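Local coordinates for protein putative amidohydrolase (Unidentified, PDB 3MKV) that probably works as a zinc-dependent prolidase of the amidohydrolase superfamily, hydrolysing dipeptides that end in proline, at residues L308-E312 / I341-L346; K320-G324 / S354-S359. All blocks are in the same frame, centred on the assembly; numbering follows the deposited sequence.

Contact 1: L308-E312 / I341-L346; sequences LHSIE and ILAEVL
Val345 lies over one flank of helix 307-317, its two methyls overlapping Leu308, Ile311 and Glu312. This is helix-helix packing in the outer layer of a TIM-barrel-type amidohydrolase domain. Segment 308-312 is regular helix; 341-346 begins in helix 337-343 and continues as loop or turn; Val345 N (3.0 Å) and Leu346 N (2.8 Å) both bond to Leu342 O. Val345 adopts phi/psi -131/-29 and Leu346 extends at -109/156. The closest CA pair is Glu312 to Val345, 7.0 Å apart. With Val345 at t (chi1 167°), its CG1 meets Ile311 CG2 at 3.9 Å and Glu312 CG at 3.5 Å, while CG2 lies 4.1 Å from Leu308 CG. Ile311 (m, m) points its CA-to-CB bond toward the other segment: CG2 touches Leu346 CD2 at 3.6 Å, and CD1 reaches Leu342 CD2 at 4.1 Å. Leu308, with an off-well chi1 of -144°, sends CD1 to within 4.0 Å of Ile341 CG2 and 3.5 Å of Glu344 OE1. No hydrogen bond crosses the interface, so apolar fit holds it. Leu277 of helix 277-286 packs on Ile311, Ile341 and Leu342. The Glu312 side chain also bonds within its own helix, His309 ND1 donating to Glu312 OE1 at 2.6 Å.

Contact 2: K320-G324 / S354-S359; sequences KMGFG and SATIVS
Ser359 OG donates a short hydrogen bond of 2.6 Å to Ser354 O, and Ser359 N reaches the same carbonyl at 3.2 Å, an i to i+5 bond that makes a pi-type turn in helix 348-362. Against this widened turn runs the extended segment 320-324, which pairs through its backbone with Val273 and Leu64; it fills the place expected for the eighth strand of the TIM barrel, just ahead of the zinc ligand Asp326. Two weak hydrogen bonds cross over: Phe323 N to Ser359 OG, 3.4 Å and nearly straight at 170°, and Ser354 OG to Met321 O at 3.3 Å, with Ser354 chi1 off-well at -103°; the second is less certain because Met321 O is less surely placed. Ser359 OG (m) thus accepts from Phe323 N while it donates to Ser354 O. The helix is kinked at Thr356 (phi/psi -139/-94), and the amides of Thr356 and Ile357 lack a bond to the preceding turn. Closest CA pairs are Gly322 to Ser354, 4.8 Å, and Phe323 to Ala355, 4.9 Å. Phe323 sets its CB against Ala355, 3.6 Å from Ala355 CA and 3.8 Å from Ala355 CB; its t chi1 (177°) carries the ring onward to stack with Phe339. Met321 (chi1 m, chi2 t) leads away to Ile311 and Met314, and Lys320 makes a cation-pi contact with Tyr272. Gly322, with no side chain, brings its CA to 4.0 Å from Ser354 O and 4.1 Å from Ser359 OG.

The two contacts alternate along the chain: 308-312, 320-324, 341-346, then 354-359. Contact 1 joins helix 307-317 to helix 337-343 and the residues that follow it, and contact 2 joins the extended segment between those helices to helix 348-362, the next one along. Their centres lie about 14 Å apart, contact 1 farther from the centre of the chain and contact 2 deeper in the barrel. They meet directly: Ile311 O packs on Met321 CE at 4.0 Å, and Leu342 CD1 on Phe323 CD1 at 4.1 Å. Packing is thus continuous from the outer helices to the segment leading to zinc ligand Asp326; the Phe323 side chain lies about 13 Å from a bound zinc.

Contact 1: L308-E312 / I341-L346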
ATOM      1  N   LEU A 308     -21.655 -36.738 -26.900  1.00 71.53           N
ATOM      2  CA  LEU A 308     -21.924 -37.378 -28.181  1.00 75.62           C
ATOM      3  C   LEU A 308     -23.284 -36.929 -28.723  1.00 73.86           C
ATOM      4  O   LEU A 308     -23.420 -36.603 -29.901  1.00 74.43           O
ATOM      5  CB  LEU A 308     -21.868 -38.901 -28.031  1.00 80.72           C
ATOM      6  CG  LEU A 308     -21.308 -39.744 -29.185  1.00 85.78           C
ATOM      7  CD1 LEU A 308     -19.937 -39.255 -29.630  1.00 81.24           C
ATOM      8  CD2 LEU A 308     -21.250 -41.229 -28.794  1.00 79.34           C
ATOM      9  N   HIS A 309     -24.288 -36.887 -27.855  1.00 69.24           N
ATOM     10  CA  HIS A 309     -25.627 -36.494 -28.280  1.00 70.79           C
ATOM     11  C   HIS A 309     -25.759 -34.999 -28.641  1.00 64.95           C
ATOM     12  O   HIS A 309     -26.530 -34.637 -29.539  1.00 57.02           O
ATOM     13  CB  HIS A 309     -26.670 -36.906 -27.229  1.00 74.59           C
ATOM     14  CG  HIS A 309     -28.076 -36.533 -27.595  1.00 81.47           C
ATOM     15  ND1 HIS A 309     -28.675 -36.950 -28.763  1.00 83.84           N
ATOM     16  CD2 HIS A 309     -29.000 -35.788 -26.942  1.00 91.01           C
ATOM     17  CE1 HIS A 309     -29.907 -36.473 -28.820  1.00 88.96           C
ATOM     18  NE2 HIS A 309     -30.130 -35.766 -27.725  1.00 90.93           N
ATOM     19  N   SER A 310     -25.018 -34.141 -27.940  1.00 60.33           N
ATOM     20  CA  SER A 310     -25.040 -32.695 -28.219  1.00 59.73           C
ATOM     21  C   SER A 310     -24.757 -32.405 -29.683  1.00 59.13           C
ATOM     22  O   SER A 310     -25.331 -31.481 -30.260  1.00 60.16           O
ATOM     23  CB  SER A 310     -24.038 -31.935 -27.337  1.00 58.89           C
ATOM     24  OG  SER A 310     -22.695 -32.344 -27.584  1.00 56.34           O
ATOM     25  N   ILE A 311     -23.866 -33.202 -30.273  1.00 60.01           N
ATOM     26  CA  ILE A 311     -23.499 -33.067 -31.685  1.00 61.37           C
ATOM     27  C   ILE A 311     -24.715 -33.234 -32.597  1.00 63.45           C
ATOM     28  O   ILE A 311     -24.933 -32.438 -33.521  1.00 63.06           O
ATOM     29  CB  ILE A 311     -22.414 -34.095 -32.091  1.00 60.09           C
ATOM     30  CG1 ILE A 311     -21.182 -33.971 -31.187  1.00 58.24           C
ATOM     31  CG2 ILE A 311     -22.026 -33.925 -33.554  1.00 55.24           C
ATOM     32  CD1 ILE A 311     -20.539 -32.594 -31.209  1.00 59.56           C
ATOM     33  N   GLU A 312     -25.499 -34.275 -32.328  1.00 67.39           N
ATOM     34  CA  GLU A 312     -26.724 -34.546 -33.082  1.00 66.21           C
ATOM     35  C   GLU A 312     -27.677 -33.365 -32.974  1.00 61.15           C
ATOM     36  O   GLU A 312     -28.211 -32.897 -33.979  1.00 59.58           O
ATOM     37  CB  GLU A 312     -27.395 -35.820 -32.557  1.00 72.01           C
ATOM     38  CG  GLU A 312     -26.563 -37.089 -32.727  1.00 81.24           C
ATOM     39  CD  GLU A 312     -26.996 -38.208 -31.784  1.00 87.09           C
ATOM     40  OE1 GLU A 312     -27.944 -37.990 -31.001  1.00 86.85           O
ATOM     41  OE2 GLU A 312     -26.380 -39.297 -31.818  1.00 86.72           O
ATOM     42  N   ILE A 341     -13.884 -39.897 -32.655  1.00 60.16           N
ATOM     43  CA  ILE A 341     -15.058 -39.710 -31.813  1.00 57.54           C
ATOM     44  C   ILE A 341     -16.197 -39.015 -32.563  1.00 60.29           C
ATOM     45  O   ILE A 341     -17.325 -39.514 -32.590  1.00 63.81           O
ATOM     46  CB  ILE A 341     -14.704 -38.934 -30.538  1.00 58.26           C
ATOM     47  CG1 ILE A 341     -13.741 -39.754 -29.673  1.00 55.17           C
ATOM     48  CG2 ILE A 341     -15.959 -38.584 -29.763  1.00 61.75           C
ATOM     49  CD1 ILE A 341     -13.270 -39.039 -28.432  1.00 56.65           C
ATOM     50  N   LEU A 342     -15.907 -37.874 -33.182  1.00 57.11           N
ATOM     51  CA  LEU A 342     -16.918 -37.163 -33.964  1.00 55.77           C
ATOM     52  C   LEU A 342     -17.406 -38.026 -35.128  1.00 59.25           C
ATOM     53  O   LEU A 342     -18.549 -37.910 -35.565  1.00 58.29           O
ATOM     54  CB  LEU A 342     -16.371 -35.830 -34.486  1.00 53.22           C
ATOM     55  CG  LEU A 342     -15.894 -34.783 -33.465  1.00 51.50           C
ATOM     56  CD1 LEU A 342     -15.078 -33.664 -34.123  1.00 49.51           C
ATOM     57  CD2 LEU A 342     -17.057 -34.197 -32.688  1.00 41.52           C
ATOM     58  N   ALA A 343     -16.531 -38.892 -35.631  1.00 65.38           N
ATOM     59  CA  ALA A 343     -16.859 -39.733 -36.780  1.00 70.11           C
ATOM     60  C   ALA A 343     -18.029 -40.669 -36.490  1.00 72.88           C
ATOM     61  O   ALA A 343     -18.701 -41.136 -37.406  1.00 71.35           O
ATOM     62  CB  ALA A 343     -15.637 -40.528 -37.231  1.00 70.08           C
ATOM     63  N   GLU A 344     -18.268 -40.941 -35.213  1.00 75.76           N
ATOM     64  CA  GLU A 344     -19.344 -41.832 -34.818  1.00 75.18           C
ATOM     65  C   GLU A 344     -20.712 -41.204 -35.066  1.00 74.65           C
ATOM     66  O   GLU A 344     -21.735 -41.892 -35.052  1.00 77.39           O
ATOM     67  CB  GLU A 344     -19.213 -42.196 -33.345  1.00 77.75           C
ATOM     68  CG  GLU A 344     -17.904 -42.867 -32.988  1.00 93.20           C
ATOM     69  CD  GLU A 344     -17.680 -42.928 -31.485  1.00104.02           C
ATOM     70  OE1 GLU A 344     -18.414 -42.230 -30.745  1.00105.62           O
ATOM     71  OE2 GLU A 344     -16.770 -43.669 -31.048  1.00104.93           O
ATOM     72  N   VAL A 345     -20.741 -39.900 -35.298  1.00 67.50           N
ATOM     73  CA  VAL A 345     -22.020 -39.219 -35.422  1.00 67.45           C
ATOM     74  C   VAL A 345     -22.084 -38.344 -36.661  1.00 66.11           C
ATOM     75  O   VAL A 345     -23.158 -38.135 -37.225  1.00 65.95           O
ATOM     76  CB  VAL A 345     -22.342 -38.380 -34.162  1.00 68.53           C
ATOM     77  CG1 VAL A 345     -23.510 -37.444 -34.435  1.00 73.94           C
ATOM     78  CG2 VAL A 345     -22.648 -39.292 -32.983  1.00 61.72           C
ATOM     79  N   LEU A 346     -20.929 -37.838 -37.082  1.00 66.35           N
ATOM     80  CA  LEU A 346     -20.844 -37.003 -38.270  1.00 65.78           C
ATOM     81  C   LEU A 346     -20.155 -37.771 -39.388  1.00 65.91           C
ATOM     82  O   LEU A 346     -19.397 -38.706 -39.121  1.00 62.49           O
ATOM     83  CB  LEU A 346     -20.062 -35.726 -37.966  1.00 64.57           C
ATOM     84  CG  LEU A 346     -20.635 -34.858 -36.855  1.00 63.45           C
ATOM     85  CD1 LEU A 346     -19.890 -33.547 -36.774  1.00 56.25           C
ATOM     86  CD2 LEU A 346     -22.109 -34.625 -37.116  1.00 68.89           C
TER

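Contact 2: K320-G324 / S354-S359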
ATOM      1  N   LYS A 320     -23.082 -24.101 -36.938  1.00 54.22           N
ATOM      2  CA  LYS A 320     -21.696 -24.122 -37.383  1.00 44.72           C
ATOM      3  C   LYS A 320     -20.779 -24.617 -36.252  1.00 49.70           C
ATOM      4  O   LYS A 320     -20.610 -23.944 -35.224  1.00 45.53           O
ATOM      5  CB  LYS A 320     -21.290 -22.717 -37.851  1.00 51.60           C
ATOM      6  CG  LYS A 320     -21.885 -22.329 -39.203  1.00 48.05           C
ATOM      7  CD  LYS A 320     -22.314 -20.872 -39.278  1.00 55.95           C
ATOM      8  CE  LYS A 320     -21.149 -19.905 -39.103  1.00 63.74           C
ATOM      9  NZ  LYS A 320     -21.614 -18.532 -38.723  1.00 59.52           N
ATOM     10  N   MET A 321     -20.198 -25.803 -36.449  1.00 51.49           N
ATOM     11  CA  MET A 321     -19.323 -26.432 -35.460  1.00 53.66           C
ATOM     12  C   MET A 321     -17.855 -26.394 -35.877  1.00 59.37           C
ATOM     13  O   MET A 321     -17.521 -26.647 -37.031  1.00 61.96           O
ATOM     14  CB  MET A 321     -19.743 -27.881 -35.213  1.00 50.04           C
ATOM     15  CG  MET A 321     -20.971 -28.011 -34.336  1.00 58.28           C
ATOM     16  SD  MET A 321     -21.380 -29.710 -33.926  1.00 52.75           S
ATOM     17  CE  MET A 321     -22.261 -30.212 -35.404  1.00 64.74           C
ATOM     18  N   GLY A 322     -16.980 -26.070 -34.928  1.00 60.10           N
ATOM     19  CA  GLY A 322     -15.546 -26.053 -35.184  1.00 53.79           C
ATOM     20  C   GLY A 322     -14.910 -27.262 -34.537  1.00 54.64           C
ATOM     21  O   GLY A 322     -15.573 -28.027 -33.858  1.00 60.84           O
ATOM     22  N   PHE A 323     -13.615 -27.439 -34.737  1.00 59.33           N
ATOM     23  CA  PHE A 323     -12.924 -28.601 -34.185  1.00 53.73           C
ATOM     24  C   PHE A 323     -12.087 -28.189 -32.972  1.00 54.69           C
ATOM     25  O   PHE A 323     -11.347 -27.200 -33.016  1.00 54.52           O
ATOM     26  CB  PHE A 323     -12.058 -29.235 -35.278  1.00 54.72           C
ATOM     27  CG  PHE A 323     -11.237 -30.411 -34.823  1.00 50.49           C
ATOM     28  CD1 PHE A 323     -11.628 -31.707 -35.122  1.00 57.55           C
ATOM     29  CD2 PHE A 323     -10.044 -30.220 -34.137  1.00 53.89           C
ATOM     30  CE1 PHE A 323     -10.855 -32.801 -34.723  1.00 53.48           C
ATOM     31  CE2 PHE A 323      -9.269 -31.307 -33.736  1.00 55.74           C
ATOM     32  CZ  PHE A 323      -9.680 -32.598 -34.030  1.00 53.91           C
ATOM     33  N   GLY A 324     -12.220 -28.932 -31.881  1.00 49.26           N
ATOM     34  CA  GLY A 324     -11.444 -28.643 -30.693  1.00 49.15           C
ATOM     35  C   GLY A 324     -11.194 -29.876 -29.860  1.00 50.20           C
ATOM     36  O   GLY A 324     -11.905 -30.874 -29.987  1.00 55.09           O
ATOM     37  N   SER A 354     -14.943 -29.377 -40.354  1.00 56.10           N
ATOM     38  CA  SER A 354     -14.791 -28.823 -39.022  1.00 53.49           C
ATOM     39  C   SER A 354     -13.400 -28.293 -38.775  1.00 56.69           C
ATOM     40  O   SER A 354     -13.227 -27.161 -38.306  1.00 57.71           O
ATOM     41  CB  SER A 354     -15.084 -29.898 -37.988  1.00 46.50           C
ATOM     42  OG  SER A 354     -16.366 -29.694 -37.455  1.00 55.02           O
ATOM     43  N   ALA A 355     -12.412 -29.134 -39.084  1.00 56.29           N
ATOM     44  CA  ALA A 355     -11.028 -28.873 -38.731  1.00 46.92           C
ATOM     45  C   ALA A 355     -10.339 -28.045 -39.786  1.00 50.80           C
ATOM     46  O   ALA A 355      -9.115 -27.906 -39.758  1.00 53.11           O
ATOM     47  CB  ALA A 355     -10.293 -30.153 -38.532  1.00 43.68           C
ATOM     48  N   THR A 356     -11.123 -27.479 -40.700  1.00 49.09           N
ATOM     49  CA  THR A 356     -10.555 -26.791 -41.848  1.00 54.53           C
ATOM     50  C   THR A 356     -11.310 -25.505 -42.167  1.00 57.12           C
ATOM     51  O   THR A 356     -11.022 -24.456 -41.593  1.00 62.20           O
ATOM     52  CB  THR A 356     -10.482 -27.720 -43.108  1.00 57.69           C
ATOM     53  OG1 THR A 356     -11.760 -28.330 -43.337  1.00 59.77           O
ATOM     54  CG2 THR A 356      -9.430 -28.824 -42.922  1.00 40.58           C
ATOM     55  N   ILE A 357     -12.277 -25.577 -43.076  1.00 57.67           N
ATOM     56  CA  ILE A 357     -12.947 -24.366 -43.527  1.00 56.65           C
ATOM     57  C   ILE A 357     -13.821 -23.723 -42.454  1.00 55.97           C
ATOM     58  O   ILE A 357     -13.938 -22.502 -42.407  1.00 51.22           O
ATOM     59  CB  ILE A 357     -13.779 -24.580 -44.818  1.00 60.29           C
ATOM     60  CG1 ILE A 357     -14.755 -25.744 -44.661  1.00 61.01           C
ATOM     61  CG2 ILE A 357     -12.868 -24.766 -46.021  1.00 53.28           C
ATOM     62  CD1 ILE A 357     -15.729 -25.847 -45.817  1.00 58.57           C
ATOM     63  N   VAL A 358     -14.431 -24.539 -41.602  1.00 51.13           N
ATOM     64  CA  VAL A 358     -15.257 -24.011 -40.537  1.00 50.09           C
ATOM     65  C   VAL A 358     -14.378 -23.305 -39.518  1.00 53.30           C
ATOM     66  O   VAL A 358     -14.619 -22.146 -39.160  1.00 51.74           O
ATOM     67  CB  VAL A 358     -16.079 -25.114 -39.839  1.00 53.48           C
ATOM     68  CG1 VAL A 358     -16.985 -24.498 -38.777  1.00 54.02           C
ATOM     69  CG2 VAL A 358     -16.906 -25.910 -40.859  1.00 47.17           C
ATOM     70  N   SER A 359     -13.347 -24.009 -39.061  1.00 53.90           N
ATOM     71  CA  SER A 359     -12.387 -23.431 -38.130  1.00 53.13           C
ATOM     72  C   SER A 359     -11.719 -22.179 -38.696  1.00 51.79           C
ATOM     73  O   SER A 359     -11.528 -21.200 -37.983  1.00 49.32           O
ATOM     74  CB  SER A 359     -11.338 -24.468 -37.745  1.00 54.27           C
ATOM     75  OG  SER A 359     -11.896 -25.426 -36.874  1.00 49.29           O
TER